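Local coordinates for kinesin-like protein KAR3 (Saccharomyces cerevisiae, PDB 1F9V) that is a kinesin-family motor ATPase that probably uses ATP hydrolysis to generate force on microtubules, with ADP bound, at residues 52-57 with 327-332; 24-29 with 38-43. The protein carries 2 engineered substitutions. All blocks are in the same frame, centred on the assembly; numbering follows the deposited sequence.

Contact 1: 52-57 with 327-332; sequences HEFKFD and ETLNSL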
loop_
_atom_site.group_PDB
_atom_site.type_symbol
_atom_site.label_atom_id
_atom_site.label_comp_id
_atom_site.label_asym_id
_atom_site.label_seq_id
_atom_site.Cartn_x
_atom_site.Cartn_y
_atom_site.Cartn_z
ATOM N N HIS A 52 -23.912 -0.249 -7.811
ATOM C CA HIS A 52 -23.014 -0.818 -6.811
ATOM C C HIS A 52 -22.527 0.294 -5.893
ATOM O O HIS A 52 -21.838 1.213 -6.336
ATOM C CB HIS A 52 -21.808 -1.476 -7.487
ATOM C CG HIS A 52 -22.172 -2.556 -8.453
ATOM N ND1 HIS A 52 -22.459 -2.307 -9.777
ATOM C CD2 HIS A 52 -22.287 -3.895 -8.289
ATOM C CE1 HIS A 52 -22.735 -3.444 -10.388
ATOM N NE2 HIS A 52 -22.639 -4.423 -9.508
ATOM N N GLU A 53 -22.889 0.216 -4.617
ATOM C CA GLU A 53 -22.465 1.225 -3.660
ATOM C C GLU A 53 -21.314 0.703 -2.810
ATOM O O GLU A 53 -21.272 -0.482 -2.460
ATOM C CB GLU A 53 -23.614 1.636 -2.737
ATOM C CG GLU A 53 -23.168 2.603 -1.630
ATOM C CD GLU A 53 -24.317 3.369 -0.996
ATOM O OE1 GLU A 53 -24.502 4.557 -1.344
ATOM O OE2 GLU A 53 -25.032 2.786 -0.149
ATOM N N PHE A 54 -20.390 1.599 -2.483
ATOM C CA PHE A 54 -19.234 1.261 -1.663
ATOM C C PHE A 54 -18.955 2.403 -0.696
ATOM O O PHE A 54 -19.208 3.571 -1.005
ATOM C CB PHE A 54 -18.001 1.032 -2.540
ATOM C CG PHE A 54 -18.198 -0.003 -3.611
ATOM C CD1 PHE A 54 -18.059 -1.355 -3.321
ATOM C CD2 PHE A 54 -18.523 0.371 -4.908
ATOM C CE1 PHE A 54 -18.241 -2.327 -4.311
ATOM C CE2 PHE A 54 -18.708 -0.588 -5.910
ATOM C CZ PHE A 54 -18.567 -1.945 -5.609
ATOM N N LYS A 55 -18.441 2.059 0.480
ATOM C CA LYS A 55 -18.093 3.048 1.494
ATOM C C LYS A 55 -16.681 2.742 1.983
ATOM O O LYS A 55 -16.341 1.574 2.217
ATOM C CB LYS A 55 -19.077 2.992 2.666
ATOM C CG LYS A 55 -20.401 3.681 2.370
ATOM C CD LYS A 55 -21.365 3.605 3.536
ATOM C CE LYS A 55 -22.745 3.189 3.048
ATOM N NZ LYS A 55 -23.769 4.231 3.313
ATOM N N PHE A 56 -15.872 3.791 2.119
ATOM C CA PHE A 56 -14.490 3.667 2.567
ATOM C C PHE A 56 -14.174 4.787 3.539
ATOM O O PHE A 56 -14.991 5.677 3.760
ATOM C CB PHE A 56 -13.542 3.724 1.363
ATOM C CG PHE A 56 -13.798 2.638 0.348
ATOM C CD1 PHE A 56 -13.613 1.297 0.684
ATOM C CD2 PHE A 56 -14.272 2.949 -0.926
ATOM C CE1 PHE A 56 -13.900 0.282 -0.225
ATOM C CE2 PHE A 56 -14.563 1.937 -1.850
ATOM C CZ PHE A 56 -14.378 0.602 -1.498
ATOM N N ASP A 57 -12.991 4.745 4.138
ATOM C CA ASP A 57 -12.613 5.778 5.088
ATOM C C ASP A 57 -12.420 7.107 4.369
ATOM O O ASP A 57 -12.621 8.176 4.945
ATOM C CB ASP A 57 -11.338 5.356 5.826
ATOM C CG ASP A 57 -11.571 4.149 6.717
ATOM O OD1 ASP A 57 -12.185 4.307 7.790
ATOM O OD2 ASP A 57 -11.159 3.037 6.339
ATOM N N GLU A 327 -12.772 -4.208 -14.176
ATOM C CA GLU A 327 -11.655 -4.380 -13.256
ATOM C C GLU A 327 -11.824 -3.428 -12.086
ATOM O O GLU A 327 -11.417 -3.729 -10.963
ATOM C CB GLU A 327 -10.328 -4.110 -13.959
ATOM C CG GLU A 327 -9.776 -5.298 -14.731
ATOM C CD GLU A 327 -9.616 -6.557 -13.880
ATOM O OE1 GLU A 327 -9.655 -6.481 -12.629
ATOM O OE2 GLU A 327 -9.444 -7.634 -14.478
ATOM N N THR A 328 -12.422 -2.267 -12.350
ATOM C CA THR A 328 -12.657 -1.291 -11.300
ATOM C C THR A 328 -13.606 -1.902 -10.276
ATOM O O THR A 328 -13.395 -1.779 -9.069
ATOM C CB THR A 328 -13.272 0.003 -11.861
ATOM O OG1 THR A 328 -12.260 0.746 -12.545
ATOM C CG2 THR A 328 -13.843 0.859 -10.738
ATOM N N LEU A 329 -14.651 -2.572 -10.752
ATOM C CA LEU A 329 -15.596 -3.203 -9.846
ATOM C C LEU A 329 -14.896 -4.320 -9.066
ATOM O O LEU A 329 -15.192 -4.549 -7.893
ATOM C CB LEU A 329 -16.803 -3.738 -10.631
ATOM C CG LEU A 329 -17.815 -2.627 -10.975
ATOM C CD1 LEU A 329 -18.866 -3.173 -11.928
ATOM C CD2 LEU A 329 -18.468 -2.084 -9.707
ATOM N N ASN A 330 -13.961 -5.004 -9.715
ATOM C CA ASN A 330 -13.212 -6.067 -9.046
ATOM C C ASN A 330 -12.394 -5.451 -7.906
ATOM O O ASN A 330 -12.405 -5.950 -6.780
ATOM C CB ASN A 330 -12.272 -6.765 -10.033
ATOM C CG ASN A 330 -12.993 -7.768 -10.926
ATOM O OD1 ASN A 330 -14.100 -8.219 -10.618
ATOM N ND2 ASN A 330 -12.362 -8.121 -12.036
ATOM N N SER A 331 -11.703 -4.353 -8.205
ATOM C CA SER A 331 -10.877 -3.664 -7.214
ATOM C C SER A 331 -11.691 -3.139 -6.032
ATOM O O SER A 331 -11.249 -3.210 -4.884
ATOM C CB SER A 331 -10.123 -2.499 -7.866
ATOM O OG SER A 331 -9.127 -2.960 -8.760
ATOM N N LEU A 332 -12.879 -2.608 -6.307
ATOM C CA LEU A 332 -13.723 -2.079 -5.245
ATOM C C LEU A 332 -14.263 -3.211 -4.387
ATOM O O LEU A 332 -14.490 -3.039 -3.187
ATOM C CB LEU A 332 -14.874 -1.250 -5.837
ATOM C CG LEU A 332 -14.419 0.082 -6.452
ATOM C CD1 LEU A 332 -15.567 0.729 -7.222
ATOM C CD2 LEU A 332 -13.927 1.010 -5.349
#
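Strand 52-56, with His52, Phe54 and Phe56 facing Leu329 and Leu332, runs beside helix segment 327-332 at an axis separation of 10.6 Å and an angle of 43° between their N-to-C directions. This is helix-on-sheet packing in the kinesin motor domain: an outer strand of its small three-stranded antiparallel sheet lies against helix 325-338. The three aromatic residues are every second residue of the strand, so their rings leave the same face, and two leucines one helical turn apart meet them. Leu332 does most of the work. Its CB sits over the centre of the Phe54 ring, 3.7 Å from the centroid and 9° off the ring normal, a CH-pi contact. Its two methyls then divide between the aromatics: CD1 lies 3.6 Å from Phe54 CE2, and CD2 meets Phe56 CE2 at 3.7 Å. Leu329 works through CD2, which lies near the plane of the Phe54 ring, at its edge. No hydrogen bond joins the segments; His52 ND1 has a weak one to Val42 O of the neighbouring strand. The same Leu329 methyl makes a CH-pi contact over one face of the His52 imidazole, 4.2 Å from the centroid and 25° off the normal, so that CD2 sits off-centre, toward the rim, with His52 CG its nearest ring atom at 3.9 Å.

Contact 2: 24-29 with 38-43; sequences SLINVN and QSMEVT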
loop_
_atom_site.group_PDB
_atom_site.type_symbol
_atom_site.label_atom_id
_atom_site.label_comp_id
_atom_site.label_asym_id
_atom_site.label_seq_id
_atom_site.Cartn_x
_atom_site.Cartn_y
_atom_site.Cartn_z
ATOM N N SER A 24 -20.403 4.085 -18.529
ATOM C CA SER A 24 -20.436 3.803 -17.099
ATOM C C SER A 24 -20.449 5.104 -16.314
ATOM O O SER A 24 -20.176 6.178 -16.858
ATOM C CB SER A 24 -19.233 2.947 -16.674
ATOM O OG SER A 24 -18.007 3.567 -17.004
ATOM N N LEU A 25 -20.774 4.999 -15.033
ATOM C CA LEU A 25 -20.826 6.159 -14.169
ATOM C C LEU A 25 -20.231 5.855 -12.800
ATOM O O LEU A 25 -20.605 4.888 -12.142
ATOM C CB LEU A 25 -22.273 6.618 -13.997
ATOM C CG LEU A 25 -22.519 7.645 -12.894
ATOM C CD1 LEU A 25 -21.902 8.974 -13.302
ATOM C CD2 LEU A 25 -24.015 7.789 -12.637
ATOM N N ILE A 26 -19.292 6.686 -12.384
ATOM C CA ILE A 26 -18.688 6.532 -11.076
ATOM C C ILE A 26 -18.985 7.845 -10.387
ATOM O O ILE A 26 -18.507 8.896 -10.808
ATOM C CB ILE A 26 -17.161 6.323 -11.164
ATOM C CG1 ILE A 26 -16.866 4.942 -11.751
ATOM C CG2 ILE A 26 -16.543 6.440 -9.780
ATOM C CD1 ILE A 26 -15.412 4.724 -12.126
ATOM N N ASN A 27 -19.801 7.791 -9.348
ATOM C CA ASN A 27 -20.162 8.990 -8.615
ATOM C C ASN A 27 -19.646 8.928 -7.185
ATOM O O ASN A 27 -19.987 8.015 -6.431
ATOM C CB ASN A 27 -21.683 9.157 -8.602
ATOM C CG ASN A 27 -22.137 10.265 -7.666
ATOM O OD1 ASN A 27 -21.622 11.382 -7.712
ATOM N ND2 ASN A 27 -23.104 9.956 -6.808
ATOM N N VAL A 28 -18.833 9.908 -6.808
ATOM C CA VAL A 28 -18.286 9.957 -5.460
ATOM C C VAL A 28 -19.009 11.016 -4.642
ATOM O O VAL A 28 -19.101 12.170 -5.055
ATOM C CB VAL A 28 -16.778 10.296 -5.474
ATOM C CG1 VAL A 28 -16.254 10.374 -4.050
ATOM C CG2 VAL A 28 -16.011 9.255 -6.279
ATOM N N ASN A 29 -19.521 10.627 -3.483
ATOM C CA ASN A 29 -20.215 11.568 -2.622
ATOM C C ASN A 29 -19.227 12.288 -1.722
ATOM O O ASN A 29 -18.088 11.852 -1.549
ATOM C CB ASN A 29 -21.253 10.833 -1.776
ATOM C CG ASN A 29 -22.311 10.165 -2.624
ATOM O OD1 ASN A 29 -22.966 10.815 -3.448
ATOM N ND2 ASN A 29 -22.485 8.856 -2.434
ATOM N N GLN A 38 -16.920 7.879 3.532
ATOM C CA GLN A 38 -17.261 8.489 2.256
ATOM C C GLN A 38 -17.805 7.388 1.357
ATOM O O GLN A 38 -17.279 6.275 1.343
ATOM C CB GLN A 38 -16.025 9.123 1.615
ATOM C CG GLN A 38 -16.366 10.058 0.474
ATOM C CD GLN A 38 -15.210 10.941 0.091
ATOM O OE1 GLN A 38 -14.137 10.871 0.692
ATOM N NE2 GLN A 38 -15.419 11.785 -0.914
ATOM N N SER A 39 -18.854 7.694 0.599
ATOM C CA SER A 39 -19.454 6.693 -0.266
ATOM C C SER A 39 -19.359 7.019 -1.747
ATOM O O SER A 39 -19.106 8.157 -2.142
ATOM C CB SER A 39 -20.923 6.489 0.111
ATOM O OG SER A 39 -21.643 7.691 -0.077
ATOM N N MET A 40 -19.549 5.986 -2.562
ATOM C CA MET A 40 -19.513 6.124 -4.008
ATOM C C MET A 40 -20.453 5.098 -4.631
ATOM O O MET A 40 -20.804 4.094 -4.002
ATOM C CB MET A 40 -18.082 5.925 -4.529
ATOM C CG MET A 40 -17.538 4.513 -4.351
ATOM S SD MET A 40 -15.775 4.390 -4.742
ATOM C CE MET A 40 -15.827 4.486 -6.537
ATOM N N GLU A 41 -20.864 5.370 -5.867
ATOM C CA GLU A 41 -21.764 4.488 -6.599
ATOM C C GLU A 41 -21.214 4.258 -7.991
ATOM O O GLU A 41 -20.761 5.189 -8.650
ATOM C CB GLU A 41 -23.160 5.103 -6.702
ATOM C CG GLU A 41 -23.926 5.099 -5.397
ATOM C CD GLU A 41 -25.170 5.963 -5.455
ATOM O OE1 GLU A 41 -25.563 6.360 -6.572
ATOM O OE2 GLU A 41 -25.757 6.246 -4.387
ATOM N N VAL A 42 -21.250 3.006 -8.429
ATOM C CA VAL A 42 -20.751 2.643 -9.744
ATOM C C VAL A 42 -21.875 1.970 -10.510
ATOM O O VAL A 42 -22.506 1.040 -10.011
ATOM C CB VAL A 42 -19.549 1.661 -9.642
ATOM C CG1 VAL A 42 -19.089 1.244 -11.032
ATOM C CG2 VAL A 42 -18.407 2.317 -8.879
ATOM N N THR A 43 -22.117 2.442 -11.726
ATOM C CA THR A 43 -23.172 1.883 -12.560
ATOM C C THR A 43 -22.684 1.628 -13.981
ATOM O O THR A 43 -21.970 2.448 -14.556
ATOM C CB THR A 43 -24.374 2.834 -12.642
ATOM O OG1 THR A 43 -24.745 3.255 -11.326
ATOM C CG2 THR A 43 -25.551 2.137 -13.295
HETATM O O HOH W 1 -23.175 5.295 -10.315
#
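Ile26 lies side by side with both Met40 and Val42, all pointing the same way, on the apolar face of the beta hairpin formed by 24-29 and 38-43. Ile26 CG2 meets the methyl CE of Met40 at 3.9 Å, while its other branch, CG1, faces Val42 CG2. Met40 has CG in the crowded position between backbone N and carbonyl carbon (chi1 67°), and its chain bends at chi3 before reaching Ile26; its CB packs against Val28 CG2. Val28 CG1 is also 3.5 Å from Gln38 NE2, where the two side chains cross obliquely. That amide is held at both ends: Gln38 NE2 donates to Asn29 O at 2.7 Å, nearly along the C=O axis and close to its own amide plane, and OE1 accepts from Ile59 N, which fixes the amide's flip. At the same end of the hairpin, Asn29 ND2 donates to Ser39 OG at 2.8 Å, with the hydroxyl oxygen 18° out of the amide plane. The main chains are antiparallel, with Leu25-Thr43 and Asn27-Glu41 as hydrogen-bonded pairs. A water donates to Leu25 O and is hydrogen-bonded to Thr43 OG1 at 2.8 Å, adding a water bridge to the two backbone bonds of that pair. Strand 38-44 is the middle of the three-stranded sheet, between 24-28 and 51-56. Val42 reaches Ile325, Leu329 and Leu332 of helix 325-338, whereas Ile26 and Val28 pack on Ile11 of strand 4-11, and Met40 on Cys9 of the same strand and on Ile59 of strand 58-60.

Contacts 1 and 2 share one antiparallel sheet, and their centres lie 9 Å apart. Strands 38-44 and 51-56 are neighbours in it and consecutive in the chain, joined by probable hydrogen bonds from Val42 N to His52 O (2.8 Å) and from Met40 N to Phe54 O (2.9 Å). The same helix spans both: Leu329 CD2, which serves contact 1, also touches Val42 CG1 of contact 2 at 3.6 Å. No residue of either contact belongs to the two ADP pockets. The side chain of Phe56 is about 11 Å from a bound ADP and that of Gln38 about 12 Å, while strand 4-11, which both contacts touch, contributes residues to both pockets.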